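Local structure of receptor-type tyrosine-protein phosphatase C (Rattus norvegicus, 5FN8) at residues N156-Y168 / E173-T185. The protein is a receptor-type phosphatase that probably removes phosphate from tyrosines of signalling proteins and supports T-cell activation, its extracellular domains d3-d4 being described here. Numbering follows the deposited sequence.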
loop_
_atom_site.group_PDB
_atom_site.type_symbol
_atom_site.label_atom_id
_atom_site.label_comp_id
_atom_site.label_asym_id
_atom_site.label_seq_id
_atom_site.Cartn_x
_atom_site.Cartn_y
_atom_site.Cartn_z
ATOM N N ASN B 156 29.097 22.333 -9.771
ATOM C CA ASN B 156 29.589 23.189 -10.853
ATOM C C ASN B 156 28.514 24.130 -11.454
ATOM O O ASN B 156 28.453 24.336 -12.680
ATOM C CB ASN B 156 30.402 22.390 -11.910
ATOM C CG ASN B 156 31.508 21.509 -11.339
ATOM O OD1 ASN B 156 32.232 21.877 -10.398
ATOM N ND2 ASN B 156 31.683 20.322 -11.913
ATOM N N LEU B 157 27.690 24.725 -10.564
ATOM C CA LEU B 157 26.647 25.686 -10.938
ATOM C C LEU B 157 27.219 27.113 -10.881
ATOM O O LEU B 157 28.348 27.303 -10.415
ATOM C CB LEU B 157 25.422 25.563 -9.995
ATOM C CG LEU B 157 24.716 24.203 -9.874
ATOM C CD1 LEU B 157 23.868 24.171 -8.643
ATOM C CD2 LEU B 157 23.818 23.911 -11.080
ATOM N N TYR B 158 26.458 28.119 -11.361
ATOM C CA TYR B 158 26.894 29.521 -11.281
ATOM C C TYR B 158 26.687 29.985 -9.829
ATOM O O TYR B 158 25.848 29.407 -9.123
ATOM C CB TYR B 158 26.181 30.411 -12.314
ATOM C CG TYR B 158 26.540 30.091 -13.757
ATOM C CD1 TYR B 158 27.841 30.257 -14.227
ATOM C CD2 TYR B 158 25.566 29.701 -14.669
ATOM C CE1 TYR B 158 28.170 30.004 -15.562
ATOM C CE2 TYR B 158 25.887 29.421 -15.999
ATOM C CZ TYR B 158 27.186 29.591 -16.446
ATOM O OH TYR B 158 27.503 29.340 -17.765
ATOM N N TYR B 159 27.493 30.974 -9.382
ATOM C CA TYR B 159 27.612 31.459 -8.002
ATOM C C TYR B 159 26.460 32.154 -7.276
ATOM O O TYR B 159 26.312 31.934 -6.058
ATOM C CB TYR B 159 28.950 32.180 -7.753
ATOM C CG TYR B 159 30.079 31.200 -7.524
ATOM C CD1 TYR B 159 30.177 30.485 -6.330
ATOM C CD2 TYR B 159 31.003 30.923 -8.528
ATOM C CE1 TYR B 159 31.202 29.559 -6.121
ATOM C CE2 TYR B 159 32.031 29.998 -8.331
ATOM C CZ TYR B 159 32.123 29.312 -7.125
ATOM O OH TYR B 159 33.111 28.375 -6.915
ATOM N N SER B 160 25.687 33.016 -7.955
ATOM C CA SER B 160 24.576 33.687 -7.262
ATOM C C SER B 160 23.359 33.583 -8.153
ATOM O O SER B 160 22.850 34.576 -8.676
ATOM C CB SER B 160 24.933 35.132 -6.907
ATOM O OG SER B 160 25.695 35.199 -5.714
ATOM N N THR B 161 22.927 32.336 -8.366
ATOM C CA THR B 161 21.846 32.025 -9.288
ATOM C C THR B 161 20.700 31.255 -8.637
ATOM O O THR B 161 20.921 30.397 -7.774
ATOM C CB THR B 161 22.459 31.357 -10.541
ATOM O OG1 THR B 161 23.544 32.173 -11.020
ATOM C CG2 THR B 161 21.442 31.123 -11.665
ATOM N N ASP B 162 19.466 31.598 -9.047
ATOM C CA ASP B 162 18.238 30.913 -8.637
ATOM C C ASP B 162 18.065 29.718 -9.584
ATOM O O ASP B 162 18.139 29.862 -10.817
ATOM C CB ASP B 162 16.996 31.826 -8.758
ATOM C CG ASP B 162 17.101 33.187 -8.104
ATOM O OD1 ASP B 162 17.074 33.250 -6.850
ATOM O OD2 ASP B 162 17.154 34.197 -8.849
ATOM N N TYR B 163 17.854 28.547 -8.996
ATOM C CA TYR B 163 17.633 27.307 -9.716
ATOM C C TYR B 163 16.355 26.625 -9.225
ATOM O O TYR B 163 15.956 26.813 -8.075
ATOM C CB TYR B 163 18.822 26.356 -9.495
ATOM C CG TYR B 163 20.082 26.744 -10.235
ATOM C CD1 TYR B 163 20.270 26.384 -11.569
ATOM C CD2 TYR B 163 21.117 27.409 -9.584
ATOM C CE1 TYR B 163 21.437 26.732 -12.255
ATOM C CE2 TYR B 163 22.298 27.744 -10.256
ATOM C CZ TYR B 163 22.449 27.407 -11.593
ATOM O OH TYR B 163 23.602 27.716 -12.264
ATOM N N GLU B 164 15.699 25.862 -10.104
ATOM C CA GLU B 164 14.562 25.037 -9.703
ATOM C C GLU B 164 14.922 23.590 -9.905
ATOM O O GLU B 164 15.650 23.237 -10.848
ATOM C CB GLU B 164 13.166 25.455 -10.256
ATOM C CG GLU B 164 13.003 25.558 -11.768
ATOM C CD GLU B 164 11.600 25.379 -12.350
ATOM O OE1 GLU B 164 10.731 24.795 -11.662
ATOM O OE2 GLU B 164 11.384 25.790 -13.517
ATOM N N PHE B 165 14.524 22.773 -8.935
ATOM C CA PHE B 165 14.803 21.342 -8.920
ATOM C C PHE B 165 13.491 20.628 -8.993
ATOM O O PHE B 165 12.599 20.886 -8.185
ATOM C CB PHE B 165 15.655 20.957 -7.690
ATOM C CG PHE B 165 16.975 21.705 -7.659
ATOM C CD1 PHE B 165 17.053 23.000 -7.153
ATOM C CD2 PHE B 165 18.137 21.119 -8.141
ATOM C CE1 PHE B 165 18.258 23.705 -7.167
ATOM C CE2 PHE B 165 19.353 21.814 -8.123
ATOM C CZ PHE B 165 19.399 23.110 -7.655
ATOM N N LEU B 166 13.344 19.783 -10.021
ATOM C CA LEU B 166 12.134 19.018 -10.290
ATOM C C LEU B 166 12.486 17.553 -10.239
ATOM O O LEU B 166 13.263 17.093 -11.067
ATOM C CB LEU B 166 11.595 19.376 -11.684
ATOM C CG LEU B 166 11.213 20.833 -11.975
ATOM C CD1 LEU B 166 12.405 21.627 -12.574
ATOM C CD2 LEU B 166 10.089 20.873 -12.988
ATOM N N VAL B 167 11.964 16.830 -9.234
ATOM C CA VAL B 167 12.155 15.394 -9.061
ATOM C C VAL B 167 10.887 14.674 -9.488
ATOM O O VAL B 167 9.827 15.017 -8.989
ATOM C CB VAL B 167 12.591 14.947 -7.635
ATOM C CG1 VAL B 167 12.784 13.417 -7.583
ATOM C CG2 VAL B 167 13.870 15.643 -7.212
ATOM N N TYR B 168 10.989 13.740 -10.457
ATOM C CA TYR B 168 9.878 12.890 -10.924
ATOM C C TYR B 168 10.255 11.457 -10.589
ATOM O O TYR B 168 11.437 11.091 -10.638
ATOM C CB TYR B 168 9.725 12.899 -12.458
ATOM C CG TYR B 168 9.648 14.253 -13.114
ATOM C CD1 TYR B 168 10.781 15.065 -13.220
ATOM C CD2 TYR B 168 8.462 14.704 -13.689
ATOM C CE1 TYR B 168 10.716 16.313 -13.840
ATOM C CE2 TYR B 168 8.393 15.940 -14.330
ATOM C CZ TYR B 168 9.521 16.738 -14.405
ATOM O OH TYR B 168 9.422 17.926 -15.071
ATOM N N GLU B 173 7.470 2.398 -16.633
ATOM C CA GLU B 173 6.519 2.620 -17.713
ATOM C C GLU B 173 5.988 4.047 -17.755
ATOM O O GLU B 173 5.601 4.521 -18.823
ATOM C CB GLU B 173 5.355 1.627 -17.585
ATOM C CG GLU B 173 5.663 0.279 -18.206
ATOM C CD GLU B 173 4.576 -0.745 -18.029
ATOM O OE1 GLU B 173 3.507 -0.608 -18.666
ATOM O OE2 GLU B 173 4.798 -1.687 -17.240
ATOM N N TYR B 174 5.953 4.727 -16.610
ATOM C CA TYR B 174 5.399 6.080 -16.519
ATOM C C TYR B 174 6.170 6.957 -15.610
ATOM O O TYR B 174 6.751 6.494 -14.633
ATOM C CB TYR B 174 3.936 6.058 -16.013
ATOM C CG TYR B 174 2.980 5.372 -16.956
ATOM C CD1 TYR B 174 2.517 6.013 -18.100
ATOM C CD2 TYR B 174 2.524 4.078 -16.700
ATOM C CE1 TYR B 174 1.670 5.368 -18.997
ATOM C CE2 TYR B 174 1.646 3.430 -17.575
ATOM C CZ TYR B 174 1.203 4.086 -18.710
ATOM O OH TYR B 174 0.375 3.448 -19.606
ATOM N N LEU B 175 6.105 8.247 -15.895
ATOM C CA LEU B 175 6.681 9.303 -15.091
ATOM C C LEU B 175 5.469 9.937 -14.380
ATOM O O LEU B 175 4.428 10.127 -15.006
ATOM C CB LEU B 175 7.298 10.327 -16.060
ATOM C CG LEU B 175 8.579 11.023 -15.752
ATOM C CD1 LEU B 175 9.680 10.050 -15.339
ATOM C CD2 LEU B 175 9.043 11.697 -16.987
ATOM N N GLY B 176 5.605 10.224 -13.099
ATOM C CA GLY B 176 4.571 10.914 -12.341
ATOM C C GLY B 176 4.770 12.423 -12.369
ATOM O O GLY B 176 5.593 12.951 -13.137
ATOM N N ASP B 177 4.027 13.140 -11.539
ATOM C CA ASP B 177 4.134 14.602 -11.426
ATOM C C ASP B 177 5.409 14.977 -10.667
ATOM O O ASP B 177 5.808 14.235 -9.749
ATOM C CB ASP B 177 2.904 15.177 -10.677
ATOM C CG ASP B 177 1.608 15.232 -11.470
ATOM O OD1 ASP B 177 1.674 15.301 -12.727
ATOM O OD2 ASP B 177 0.540 15.313 -10.838
ATOM N N PRO B 178 6.045 16.129 -10.991
ATOM C CA PRO B 178 7.240 16.515 -10.245
ATOM C C PRO B 178 6.942 17.215 -8.923
ATOM O O PRO B 178 5.945 17.930 -8.773
ATOM C CB PRO B 178 7.921 17.508 -11.181
ATOM C CG PRO B 178 6.807 18.147 -11.920
ATOM C CD PRO B 178 5.746 17.106 -12.065
ATOM N N GLU B 179 7.851 17.037 -7.978
ATOM C CA GLU B 179 7.937 17.796 -6.764
ATOM C C GLU B 179 9.023 18.868 -7.103
ATOM O O GLU B 179 10.169 18.523 -7.428
ATOM C CB GLU B 179 8.327 16.907 -5.572
ATOM C CG GLU B 179 8.067 17.582 -4.230
ATOM C CD GLU B 179 6.662 18.127 -4.034
ATOM O OE1 GLU B 179 5.732 17.312 -3.843
ATOM O OE2 GLU B 179 6.486 19.365 -4.118
ATOM N N ILE B 180 8.608 20.152 -7.135
ATOM C CA ILE B 180 9.430 21.309 -7.485
ATOM C C ILE B 180 9.884 22.076 -6.236
ATOM O O ILE B 180 9.067 22.389 -5.361
ATOM C CB ILE B 180 8.692 22.226 -8.502
ATOM C CG1 ILE B 180 8.191 21.416 -9.713
ATOM C CG2 ILE B 180 9.560 23.430 -8.919
ATOM C CD1 ILE B 180 7.320 22.165 -10.732
ATOM N N LYS B 181 11.185 22.387 -6.161
ATOM C CA LYS B 181 11.762 23.127 -5.037
ATOM C C LYS B 181 12.751 24.196 -5.516
ATOM O O LYS B 181 13.721 23.856 -6.195
ATOM C CB LYS B 181 12.445 22.184 -4.006
ATOM C CG LYS B 181 11.516 21.228 -3.268
ATOM C CD LYS B 181 10.636 21.881 -2.230
ATOM C CE LYS B 181 9.567 20.937 -1.719
ATOM N NZ LYS B 181 8.206 21.476 -2.009
ATOM N N PRO B 182 12.538 25.489 -5.183
ATOM C CA PRO B 182 13.550 26.508 -5.554
ATOM C C PRO B 182 14.755 26.449 -4.610
ATOM O O PRO B 182 14.613 26.125 -3.434
ATOM C CB PRO B 182 12.800 27.840 -5.419
ATOM C CG PRO B 182 11.710 27.570 -4.423
ATOM C CD PRO B 182 11.444 26.079 -4.373
ATOM N N GLN B 183 15.940 26.709 -5.139
ATOM C CA GLN B 183 17.196 26.745 -4.390
ATOM C C GLN B 183 18.228 27.581 -5.133
ATOM O O GLN B 183 18.559 27.278 -6.283
ATOM C CB GLN B 183 17.729 25.336 -4.105
ATOM C CG GLN B 183 19.031 25.299 -3.307
ATOM C CD GLN B 183 18.853 25.295 -1.807
ATOM O OE1 GLN B 183 17.760 25.498 -1.271
ATOM N NE2 GLN B 183 19.941 25.065 -1.091
ATOM N N SER B 184 18.727 28.634 -4.466
ATOM C CA SER B 184 19.772 29.522 -4.986
ATOM C C SER B 184 21.176 29.034 -4.587
ATOM O O SER B 184 21.322 28.216 -3.669
ATOM C CB SER B 184 19.560 30.955 -4.494
ATOM O OG SER B 184 18.657 31.691 -5.305
ATOM N N THR B 185 22.204 29.540 -5.280
ATOM C CA THR B 185 23.605 29.206 -4.991
ATOM C C THR B 185 24.307 30.278 -4.139
ATOM O O THR B 185 23.711 31.289 -3.760
ATOM C CB THR B 185 24.382 28.902 -6.273
ATOM O OG1 THR B 185 24.213 29.986 -7.191
ATOM C CG2 THR B 185 23.969 27.577 -6.911
#
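Pro178 lies over one face of the Tyr168 ring, its CB 3.7 Å from the ring centroid and 16° off the normal, a CH-pi contact, while the carbonyl oxygen of Gly176 meets the ring edge in plane at CD2. Tyr168 OH is hydrogen-bonded to Glu134 OE1 on strand 130-137. In the Phe165 ring the edge takes the carbonyl oxygens of Lys181 and Gln183 in plane, and Gln183 CB touches Phe165 CE1 at 3.5 Å. One face of the Tyr163 ring is covered by Leu157 CD2; Tyr163 CE2 meets the methyl CG2 of Thr185 obliquely, 3.7 Å away. Three antiparallel hydrogen-bonded pairs, Tyr163 with Gln183, Phe165 with Lys181 and Val167 with Glu179, establish the last hairpin of the second of the two fibronectin type III domains in this construct (d4). On the face shared by Tyr163, Phe165 and Val167, the Phe165 ring packs on Ile114 and Val116 of strand 114-119 in the facing sheet, and Gln183 also touches Ile114. Beyond the strands, a chi1 of 53° turns the Thr185 hydroxyl toward the 158-161 backbone, where OG1 donates to Tyr158 O at 2.6 Å and accepts from Thr161 N at 2.9 Å, the latter nearly straight at 171°. The hydroxyl thereby joins the 158-161 loop to Thr185, the last modelled residue. Tyr163 OH in turn accepts from Tyr158 N at 3.0 Å.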